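Uronate isomerase (Caulobacter crescentus, PDB 2Q01) interconverts D-glucuronate and D-fructuronate, and likewise D-galacturonate and D-tagaturonate, in the pentose and glucuronate interconversion pathway. Local coordinates at residues Leu342-Asp352 / Leu374-Lys382; Ala247-Ala257 / Gly303-Arg314. All coordinates share one frame; numbering follows the deposited sequence. Where two conformers were deposited one is given.

Overall arrangement
Following the chain, contact 2 comes first: strand 249-252 runs into a loop, helices 264-276 and 281-302 return the chain, and strand 305-308 settles beside it, closing a loop of 45 residues. Contact 1 follows in series, closing a shorter loop of 21 residues that holds strand 357-359 and most of helix 366-375. The two therefore neither nest nor cross. Both reach the same parallel sheet, in which 249-252, 305-308, 357-359 and 381-383 lie side by side in that order. The contacts are about 15 Å apart, centre to centre, and Leu342 of contact 1 packs on Ala257 and Ile308 of contact 2.

Contact 1 of 2, residues Leu342-Asp352 / Leu374-Lys382; sequences LKPLLTRLGND and LAGHYPVLK. With K (potassium ion), chain E.
Leu342 opens the contact by laying its CD1 against CD1 of Leu374 at 4.1 Å. One turn on, Leu346 carries most of the packing. With its CG anti to the carbonyl carbon (chi1 -73°), its branched end is directed at 374-382, where CD2 sits over one face of the Tyr378 ring, 4.0 Å from the centroid, as a CH-pi contact. The same methyl slides past Val380 CG2 at 3.8 Å and meets Leu381 CD2 tip to tip. CD2 of the adjacent His377 lies on the opposite face of the ring. Gly350 O then approaches the ring edge near its plane and lies 3.3 Å from Pro379 CD. The Asn351 side chain passes obliquely across Pro379, with ND2 4.0 Å from Pro379 CD and bonded to Asn317 of the second subunit; the Tyr378 hydroxyl bonds His316 of that subunit. Last, Asp352 O lies 3.2 Å from Val380 CG1. An alanine in place of Tyr378 would probably leave Leu346 without its aromatic platform and that His316 without its hydroxyl mate. Behind this apolar layer, Ala375 O, Tyr378 O and Leu381 O hold a potassium ion, joined by water 1, Asn411 and Ser75 O of the second subunit. Helix 343-349 thus packs between helix 281-302, reached by Leu345 and Leu349, and the turn from helix 366-375 into strand 381-383, while Leu342, Leu345 and Leu381 rest on strand 357-359.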
loop_
_atom_site.group_PDB
_atom_site.type_symbol
_atom_site.label_atom_id
_atom_site.label_comp_id
_atom_site.label_asym_id
_atom_site.label_seq_id
_atom_site.Cartn_x
_atom_site.Cartn_y
_atom_site.Cartn_z
ATOM N N LEU B 342 -13.443 3.079 -15.430
ATOM C CA LEU B 342 -13.386 4.258 -16.305
ATOM C C LEU B 342 -13.313 3.923 -17.789
ATOM O O LEU B 342 -13.423 4.818 -18.633
ATOM C CB LEU B 342 -12.199 5.153 -15.931
ATOM C CG LEU B 342 -12.140 5.802 -14.547
ATOM C CD1 LEU B 342 -10.742 6.322 -14.304
ATOM C CD2 LEU B 342 -13.146 6.923 -14.437
ATOM N N LYS B 343 -13.139 2.640 -18.098
ATOM C CA LYS B 343 -12.978 2.170 -19.480
ATOM C C LYS B 343 -14.079 2.554 -20.503
ATOM O O LYS B 343 -13.729 2.981 -21.602
ATOM C CB LYS B 343 -12.662 0.665 -19.533
ATOM C CG LYS B 343 -11.873 0.296 -20.760
ATOM C CD LYS B 343 -11.647 -1.186 -20.900
ATOM C CE LYS B 343 -11.047 -1.482 -22.273
ATOM N NZ LYS B 343 -10.781 -2.934 -22.431
ATOM N N PRO B 344 -15.390 2.393 -20.165
ATOM C CA PRO B 344 -16.450 2.833 -21.101
ATOM C C PRO B 344 -16.440 4.316 -21.515
ATOM O O PRO B 344 -16.759 4.630 -22.669
ATOM C CB PRO B 344 -17.738 2.516 -20.337
ATOM C CG PRO B 344 -17.364 1.411 -19.436
ATOM C CD PRO B 344 -15.990 1.762 -18.972
ATOM N N LEU B 345 -16.089 5.204 -20.586
ATOM C CA LEU B 345 -15.979 6.636 -20.872
ATOM C C LEU B 345 -14.716 6.947 -21.666
ATOM O O LEU B 345 -14.734 7.796 -22.563
ATOM C CB LEU B 345 -16.014 7.454 -19.571
ATOM C CG LEU B 345 -15.752 8.969 -19.550
ATOM C CD1 LEU B 345 -16.621 9.743 -20.543
ATOM C CD2 LEU B 345 -15.936 9.531 -18.145
ATOM N N LEU B 346 -13.631 6.251 -21.340
ATOM C CA LEU B 346 -12.337 6.481 -21.978
ATOM C C LEU B 346 -12.270 5.921 -23.397
ATOM O O LEU B 346 -11.500 6.406 -24.227
ATOM C CB LEU B 346 -11.203 5.920 -21.112
ATOM C CG LEU B 346 -10.884 6.705 -19.833
ATOM C CD1 LEU B 346 -10.032 5.879 -18.895
ATOM C CD2 LEU B 346 -10.209 8.025 -20.136
ATOM N N THR B 347 -13.072 4.895 -23.666
ATOM C CA THR B 347 -13.201 4.339 -25.007
ATOM C C THR B 347 -13.926 5.343 -25.898
ATOM O O THR B 347 -13.572 5.520 -27.067
ATOM C CB THR B 347 -13.938 2.984 -24.981
ATOM O OG1 THR B 347 -13.242 2.093 -24.102
ATOM C CG2 THR B 347 -14.009 2.350 -26.371
ATOM N N ARG B 348 -14.918 6.019 -25.329
ATOM C CA ARG B 348 -15.677 7.015 -26.070
ATOM C C ARG B 348 -14.897 8.315 -26.222
ATOM O O ARG B 348 -14.749 8.827 -27.331
ATOM C CB ARG B 348 -17.025 7.272 -25.394
ATOM C CG ARG B 348 -17.957 8.151 -26.211
ATOM C CD ARG B 348 -19.106 8.704 -25.374
ATOM N NE ARG B 348 -19.994 9.545 -26.180
ATOM C CZ ARG B 348 -21.000 9.091 -26.928
ATOM N NH1 ARG B 348 -21.275 7.792 -26.990
ATOM N NH2 ARG B 348 -21.742 9.944 -27.619
ATOM N N LEU B 349 -14.379 8.828 -25.105
ATOM C CA LEU B 349 -13.870 10.197 -25.038
ATOM C C LEU B 349 -12.448 10.383 -24.497
ATOM O O LEU B 349 -12.046 11.508 -24.212
ATOM C CB LEU B 349 -14.827 11.052 -24.205
ATOM C CG LEU B 349 -16.264 11.232 -24.697
ATOM C CD1 LEU B 349 -17.112 11.907 -23.644
ATOM C CD2 LEU B 349 -16.307 12.005 -26.009
ATOM N N GLY B 350 -11.682 9.304 -24.376
ATOM C CA GLY B 350 -10.366 9.369 -23.737
ATOM C C GLY B 350 -9.289 10.127 -24.487
ATOM O O GLY B 350 -8.341 10.610 -23.880
ATOM N N ASN B 351 -9.440 10.229 -25.805
ATOM C CA ASN B 351 -8.460 10.896 -26.659
ATOM C C ASN B 351 -8.958 12.241 -27.191
ATOM O O ASN B 351 -8.383 12.795 -28.127
ATOM C CB ASN B 351 -8.055 9.979 -27.820
ATOM C CG ASN B 351 -7.698 8.566 -27.363
ATOM O OD1 ASN B 351 -8.263 7.582 -27.845
ATOM N ND2 ASN B 351 -6.757 8.464 -26.434
ATOM N N ASP B 352 -10.023 12.762 -26.587
ATOM C CA ASP B 352 -10.598 14.044 -26.988
ATOM C C ASP B 352 -9.828 15.211 -26.365
ATOM O O ASP B 352 -9.563 15.202 -25.168
ATOM C CB ASP B 352 -12.076 14.105 -26.587
ATOM C CG ASP B 352 -12.850 15.169 -27.347
ATOM O OD1 ASP B 352 -12.644 16.370 -27.083
ATOM O OD2 ASP B 352 -13.686 14.803 -28.197
ATOM N N LEU B 374 -2.800 5.371 -15.634
ATOM C CA LEU B 374 -3.896 5.925 -16.423
ATOM C C LEU B 374 -3.632 7.378 -16.800
ATOM O O LEU B 374 -3.796 7.768 -17.959
ATOM C CB LEU B 374 -5.237 5.802 -15.672
ATOM C CG LEU B 374 -5.980 4.461 -15.673
ATOM C CD1 LEU B 374 -7.138 4.509 -14.680
ATOM C CD2 LEU B 374 -6.488 4.076 -17.055
ATOM N N ALA B 375 -3.227 8.173 -15.816
ATOM C CA ALA B 375 -3.018 9.606 -16.023
ATOM C C ALA B 375 -1.722 9.919 -16.754
ATOM O O ALA B 375 -1.620 10.968 -17.398
ATOM C CB ALA B 375 -3.090 10.362 -14.721
ATOM N N GLY B 376 -0.748 9.016 -16.682
ATOM C CA GLY B 376 0.475 9.128 -17.472
ATOM C C GLY B 376 0.314 8.687 -18.925
ATOM O O GLY B 376 1.286 8.679 -19.677
ATOM N N HIS B 377 -0.903 8.317 -19.320
ATOM C CA HIS B 377 -1.199 7.923 -20.700
ATOM C C HIS B 377 -2.303 8.749 -21.361
ATOM O O HIS B 377 -2.116 9.254 -22.462
ATOM C CB HIS B 377 -1.555 6.435 -20.802
ATOM C CG HIS B 377 -2.125 6.056 -22.134
ATOM N ND1 HIS B 377 -1.349 5.940 -23.267
ATOM C CD2 HIS B 377 -3.399 5.814 -22.524
ATOM C CE1 HIS B 377 -2.119 5.624 -24.294
ATOM N NE2 HIS B 377 -3.367 5.547 -23.872
ATOM N N TYR B 378 -3.463 8.848 -20.714
ATOM C CA TYR B 378 -4.637 9.463 -21.339
ATOM C C TYR B 378 -4.557 10.980 -21.345
ATOM O O TYR B 378 -4.292 11.576 -20.300
ATOM C CB TYR B 378 -5.917 9.017 -20.629
ATOM C CG TYR B 378 -6.360 7.633 -21.013
ATOM C CD1 TYR B 378 -6.109 6.543 -20.183
ATOM C CD2 TYR B 378 -7.025 7.408 -22.223
ATOM C CE1 TYR B 378 -6.516 5.258 -20.545
ATOM C CE2 TYR B 378 -7.432 6.136 -22.594
ATOM C CZ TYR B 378 -7.176 5.068 -21.754
ATOM O OH TYR B 378 -7.583 3.814 -22.130
ATOM N N PRO B 379 -4.782 11.621 -22.510
ATOM C CA PRO B 379 -4.803 13.083 -22.659
ATOM C C PRO B 379 -5.782 13.807 -21.723
ATOM O O PRO B 379 -5.519 14.937 -21.304
ATOM C CB PRO B 379 -5.246 13.272 -24.107
ATOM C CG PRO B 379 -4.795 12.055 -24.783
ATOM C CD PRO B 379 -5.011 10.953 -23.801
ATOM N N VAL B 380 -6.878 13.143 -21.373
ATOM C CA VAL B 380 -7.970 13.769 -20.634
ATOM C C VAL B 380 -7.851 13.696 -19.110
ATOM O O VAL B 380 -8.535 14.432 -18.404
ATOM C CB VAL B 380 -9.329 13.170 -21.062
ATOM C CG1 VAL B 380 -9.589 13.467 -22.515
ATOM C CG2 VAL B 380 -9.360 11.675 -20.833
ATOM N N LEU B 381 -6.988 12.813 -18.609
ATOM C CA LEU B 381 -6.951 12.474 -17.183
ATOM C C LEU B 381 -5.854 13.204 -16.433
ATOM O O LEU B 381 -4.724 13.285 -16.911
ATOM C CB LEU B 381 -6.744 10.969 -17.021
ATOM C CG LEU B 381 -7.915 10.041 -16.682
ATOM C CD1 LEU B 381 -9.268 10.544 -17.162
ATOM C CD2 LEU B 381 -7.623 8.644 -17.211
ATOM N N LYS B 382 -6.165 13.718 -15.253
ATOM C CA LYS B 382 -5.170 14.388 -14.431
ATOM C C LYS B 382 -5.390 13.887 -13.017
ATOM O O LYS B 382 -6.471 13.408 -12.702
ATOM C CB LYS B 382 -5.391 15.894 -14.491
ATOM C CG LYS B 382 -4.176 16.720 -14.821
ATOM C CD LYS B 382 -4.053 16.962 -16.299
ATOM C CE LYS B 382 -3.334 18.257 -16.592
ATOM N NZ LYS B 382 -2.765 18.219 -17.966
HETATM K K K E . -2.862 13.251 -18.692
HETATM O O HOH W 1 -3.200 15.726 -19.472
#

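Contact 2 of 2, residues Ala247-Ala257 / Gly303-Arg314; sequences ATSSDHGHPTA and GLVMQIHPGSHR
Two neighbouring parallel strands of the barrel sheet, 249-252 and 305-308, meet here, their short axes coming within 4.6 Å and their N-to-C directions 21° apart. Val305 N bonds Thr248 O, and Val305 O accepts Ser250 N at 2.7 Å; Gln307 N and O pair with Ser250 O and His252 N, and His309 N bonds His252 O. On the face bearing Ser249, Asp251 and Gln307, the Ser249 hydroxyl, in one of two conformers, lies 2.9 Å from both Gln307 OE1 and Val305 O. Asp251 CG, extended opposite the backbone N (chi1 -175°), carries OD1 toward His309, whose ND1 donates to its syn side at 2.5 Å, the ring standing nearly upright to the carboxylate (82°). Arg198 forms a salt bridge with OD2, so each carboxylate oxygen has its own partner. On the other face, the His252 ring crosses Met306 at about a right angle, its NE2 3.5 Å from Met306 CG and hydrogen-bonded to Ser250 OG at 2.7 Å. Past the strands, Gly311 N bonds His254 O, and water 2 links His254 O with His309 O. Helices 264-276 and 281-302 connect the strands, giving the beta-alpha-beta connection of the TIM-barrel fold, consistent with the metallo-dependent hydrolases.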
loop_
_atom_site.group_PDB
_atom_site.type_symbol
_atom_site.label_atom_id
_atom_site.label_comp_id
_atom_site.label_asym_id
_atom_site.label_seq_id
_atom_site.Cartn_x
_atom_site.Cartn_y
_atom_site.Cartn_z
ATOM N N ALA B 247 -18.008 29.455 -12.330
ATOM C CA ALA B 247 -17.570 28.057 -12.266
ATOM C C ALA B 247 -16.736 27.634 -13.465
ATOM O O ALA B 247 -17.001 28.029 -14.602
ATOM C CB ALA B 247 -18.751 27.119 -12.108
ATOM N N THR B 248 -15.710 26.841 -13.184
ATOM C CA THR B 248 -14.868 26.251 -14.215
ATOM C C THR B 248 -14.844 24.737 -14.052
ATOM O O THR B 248 -14.293 24.022 -14.893
ATOM C CB THR B 248 -13.413 26.779 -14.136
ATOM O OG1 THR B 248 -12.846 26.462 -12.858
ATOM C CG2 THR B 248 -13.342 28.290 -14.358
ATOM N N SER B 249 -15.463 24.254 -12.976
ATOM C CA SER B 249 -15.395 22.841 -12.641
ATOM C C SER B 249 -16.730 22.216 -12.244
ATOM O O SER B 249 -17.671 22.905 -11.850
ATOM C CB SER B 249 -14.355 22.610 -11.541
ATOM O OG SER B 249 -14.109 21.229 -11.362
ATOM N N SER B 250 -16.805 20.895 -12.373
ATOM C CA SER B 250 -17.921 20.129 -11.844
ATOM C C SER B 250 -17.356 19.090 -10.871
ATOM O O SER B 250 -16.161 18.778 -10.914
ATOM C CB SER B 250 -18.752 19.489 -12.962
ATOM O OG SER B 250 -18.248 18.223 -13.329
ATOM N N ASP B 251 -18.199 18.567 -9.989
ATOM C CA ASP B 251 -17.739 17.635 -8.953
ATOM C C ASP B 251 -18.713 16.471 -8.760
ATOM O O ASP B 251 -19.923 16.670 -8.728
ATOM C CB ASP B 251 -17.507 18.380 -7.632
ATOM C CG ASP B 251 -16.926 17.490 -6.549
ATOM O OD1 ASP B 251 -16.156 16.566 -6.884
ATOM O OD2 ASP B 251 -17.233 17.717 -5.358
ATOM N N HIS B 252 -18.172 15.258 -8.632
ATOM C CA HIS B 252 -18.978 14.037 -8.569
ATOM C C HIS B 252 -18.512 13.085 -7.473
ATOM O O HIS B 252 -17.504 12.402 -7.621
ATOM C CB HIS B 252 -18.982 13.342 -9.935
ATOM C CG HIS B 252 -19.251 14.281 -11.069
ATOM N ND1 HIS B 252 -20.526 14.648 -11.436
ATOM C CD2 HIS B 252 -18.414 14.987 -11.863
ATOM C CE1 HIS B 252 -20.463 15.517 -12.428
ATOM N NE2 HIS B 252 -19.193 15.739 -12.708
ATOM N N GLY B 253 -19.257 13.055 -6.371
ATOM C CA GLY B 253 -18.966 12.164 -5.250
ATOM C C GLY B 253 -19.835 10.919 -5.276
ATOM O O GLY B 253 -20.802 10.808 -4.524
ATOM N N HIS B 254 -19.482 9.984 -6.151
ATOM C CA HIS B 254 -20.214 8.741 -6.308
ATOM C C HIS B 254 -19.576 7.669 -5.431
ATOM O O HIS B 254 -18.423 7.832 -5.030
ATOM C CB HIS B 254 -20.190 8.306 -7.777
ATOM C CG HIS B 254 -20.984 9.186 -8.692
ATOM N ND1 HIS B 254 -21.047 8.975 -10.052
ATOM C CD2 HIS B 254 -21.739 10.284 -8.447
ATOM C CE1 HIS B 254 -21.811 9.901 -10.605
ATOM N NE2 HIS B 254 -22.244 10.707 -9.653
ATOM N N PRO B 255 -20.322 6.581 -5.109
ATOM C CA PRO B 255 -19.740 5.428 -4.404
ATOM C C PRO B 255 -18.611 4.736 -5.172
ATOM O O PRO B 255 -17.690 4.197 -4.561
ATOM C CB PRO B 255 -20.924 4.460 -4.271
ATOM C CG PRO B 255 -22.128 5.295 -4.411
ATOM C CD PRO B 255 -21.765 6.385 -5.354
ATOM N N THR B 256 -18.698 4.734 -6.500
ATOM C CA THR B 256 -17.702 4.085 -7.339
ATOM C C THR B 256 -17.216 5.038 -8.418
ATOM O O THR B 256 -17.784 6.119 -8.613
ATOM C CB THR B 256 -18.278 2.838 -8.036
ATOM O OG1 THR B 256 -19.410 3.216 -8.829
ATOM C CG2 THR B 256 -18.683 1.770 -7.023
ATOM N N ALA B 257 -16.166 4.628 -9.125
ATOM C CA ALA B 257 -15.654 5.390 -10.261
ATOM C C ALA B 257 -16.278 4.920 -11.578
ATOM O O ALA B 257 -15.842 5.328 -12.656
ATOM C CB ALA B 257 -14.132 5.287 -10.320
ATOM N N GLY B 303 -17.091 23.222 -21.470
ATOM C CA GLY B 303 -15.730 23.324 -20.948
ATOM C C GLY B 303 -15.565 23.227 -19.440
ATOM O O GLY B 303 -14.562 23.690 -18.891
ATOM N N LEU B 304 -16.546 22.634 -18.768
ATOM C CA LEU B 304 -16.440 22.352 -17.339
ATOM C C LEU B 304 -15.485 21.202 -17.045
ATOM O O LEU B 304 -15.666 20.092 -17.536
ATOM C CB LEU B 304 -17.815 22.058 -16.745
ATOM C CG LEU B 304 -18.345 22.996 -15.662
ATOM C CD1 LEU B 304 -18.017 24.436 -15.962
ATOM C CD2 LEU B 304 -19.836 22.805 -15.484
ATOM N N VAL B 305 -14.463 21.491 -16.248
ATOM C CA VAL B 305 -13.493 20.491 -15.811
ATOM C C VAL B 305 -14.152 19.542 -14.811
ATOM O O VAL B 305 -14.782 19.968 -13.855
ATOM C CB VAL B 305 -12.234 21.155 -15.205
ATOM C CG1 VAL B 305 -11.378 20.140 -14.513
ATOM C CG2 VAL B 305 -11.429 21.856 -16.291
ATOM N N MET B 306 -14.009 18.247 -15.046
ATOM C CA MET B 306 -14.785 17.264 -14.323
ATOM C C MET B 306 -13.971 16.591 -13.223
ATOM O O MET B 306 -13.024 15.869 -13.506
ATOM C CB MET B 306 -15.288 16.236 -15.325
ATOM C CG MET B 306 -16.457 15.432 -14.885
ATOM S SD MET B 306 -16.969 14.441 -16.286
ATOM C CE MET B 306 -16.988 12.849 -15.490
ATOM N N GLN B 307 -14.347 16.821 -11.970
ATOM C CA GLN B 307 -13.677 16.155 -10.852
ATOM C C GLN B 307 -14.446 14.931 -10.368
ATOM O O GLN B 307 -15.610 15.028 -9.988
ATOM C CB GLN B 307 -13.475 17.113 -9.681
ATOM C CG GLN B 307 -12.823 18.430 -10.037
ATOM C CD GLN B 307 -12.811 19.391 -8.865
ATOM O OE1 GLN B 307 -13.720 20.205 -8.707
ATOM N NE2 GLN B 307 -11.787 19.288 -8.023
ATOM N N ILE B 308 -13.786 13.778 -10.364
ATOM C CA ILE B 308 -14.379 12.577 -9.797
ATOM C C ILE B 308 -13.772 12.267 -8.423
ATOM O O ILE B 308 -12.566 12.031 -8.295
ATOM C CB ILE B 308 -14.289 11.374 -10.769
ATOM C CG1 ILE B 308 -14.930 11.738 -12.117
ATOM C CG2 ILE B 308 -14.964 10.133 -10.163
ATOM C CD1 ILE B 308 -14.625 10.764 -13.237
ATOM N N HIS B 309 -14.636 12.295 -7.407
ATOM C CA HIS B 309 -14.305 11.990 -6.014
ATOM C C HIS B 309 -14.993 10.695 -5.554
ATOM O O HIS B 309 -15.976 10.755 -4.808
ATOM C CB HIS B 309 -14.807 13.123 -5.114
ATOM C CG HIS B 309 -13.906 14.314 -5.060
ATOM N ND1 HIS B 309 -14.143 15.457 -5.792
ATOM C CD2 HIS B 309 -12.784 14.553 -4.342
ATOM C CE1 HIS B 309 -13.199 16.345 -5.536
ATOM N NE2 HIS B 309 -12.361 15.822 -4.659
ATOM N N PRO B 310 -14.497 9.518 -5.984
ATOM C CA PRO B 310 -15.248 8.325 -5.626
ATOM C C PRO B 310 -14.753 7.591 -4.371
ATOM O O PRO B 310 -13.651 7.856 -3.877
ATOM C CB PRO B 310 -15.048 7.433 -6.850
ATOM C CG PRO B 310 -13.670 7.815 -7.363
ATOM C CD PRO B 310 -13.322 9.176 -6.807
ATOM N N GLY B 311 -15.586 6.680 -3.868
ATOM C CA GLY B 311 -15.131 5.642 -2.949
ATOM C C GLY B 311 -15.390 5.873 -1.480
ATOM O O GLY B 311 -14.715 5.284 -0.631
ATOM N N SER B 312 -16.364 6.720 -1.172
ATOM C CA SER B 312 -16.733 6.963 0.212
ATOM C C SER B 312 -18.010 6.212 0.597
ATOM O O SER B 312 -19.048 6.363 -0.048
ATOM C CB SER B 312 -16.886 8.463 0.459
ATOM O OG SER B 312 -17.142 8.721 1.824
ATOM N N HIS B 313 -17.905 5.386 1.637
ATOM C CA HIS B 313 -19.055 4.756 2.277
ATOM C C HIS B 313 -19.667 5.780 3.211
ATOM O O HIS B 313 -19.287 5.865 4.380
ATOM C CB HIS B 313 -18.606 3.547 3.091
ATOM C CG HIS B 313 -19.717 2.631 3.492
ATOM N ND1 HIS B 313 -20.726 3.012 4.349
ATOM C CD2 HIS B 313 -19.961 1.339 3.175
ATOM C CE1 HIS B 313 -21.557 2.003 4.523
ATOM N NE2 HIS B 313 -21.113 0.972 3.826
ATOM N N ARG B 314 -20.615 6.554 2.697
ATOM C CA ARG B 314 -21.208 7.634 3.469
ATOM C C ARG B 314 -22.199 7.108 4.488
ATOM O O ARG B 314 -22.856 6.092 4.252
ATOM C CB ARG B 314 -21.850 8.677 2.547
ATOM C CG ARG B 314 -20.845 9.301 1.588
ATOM C CD ARG B 314 -21.362 10.548 0.901
ATOM N NE ARG B 314 -20.453 10.978 -0.164
ATOM C CZ ARG B 314 -19.389 11.762 0.012
ATOM N NH1 ARG B 314 -19.082 12.226 1.219
ATOM N NH2 ARG B 314 -18.628 12.085 -1.027
HETATM O O HOH W 2 -17.815 9.815 -2.789
#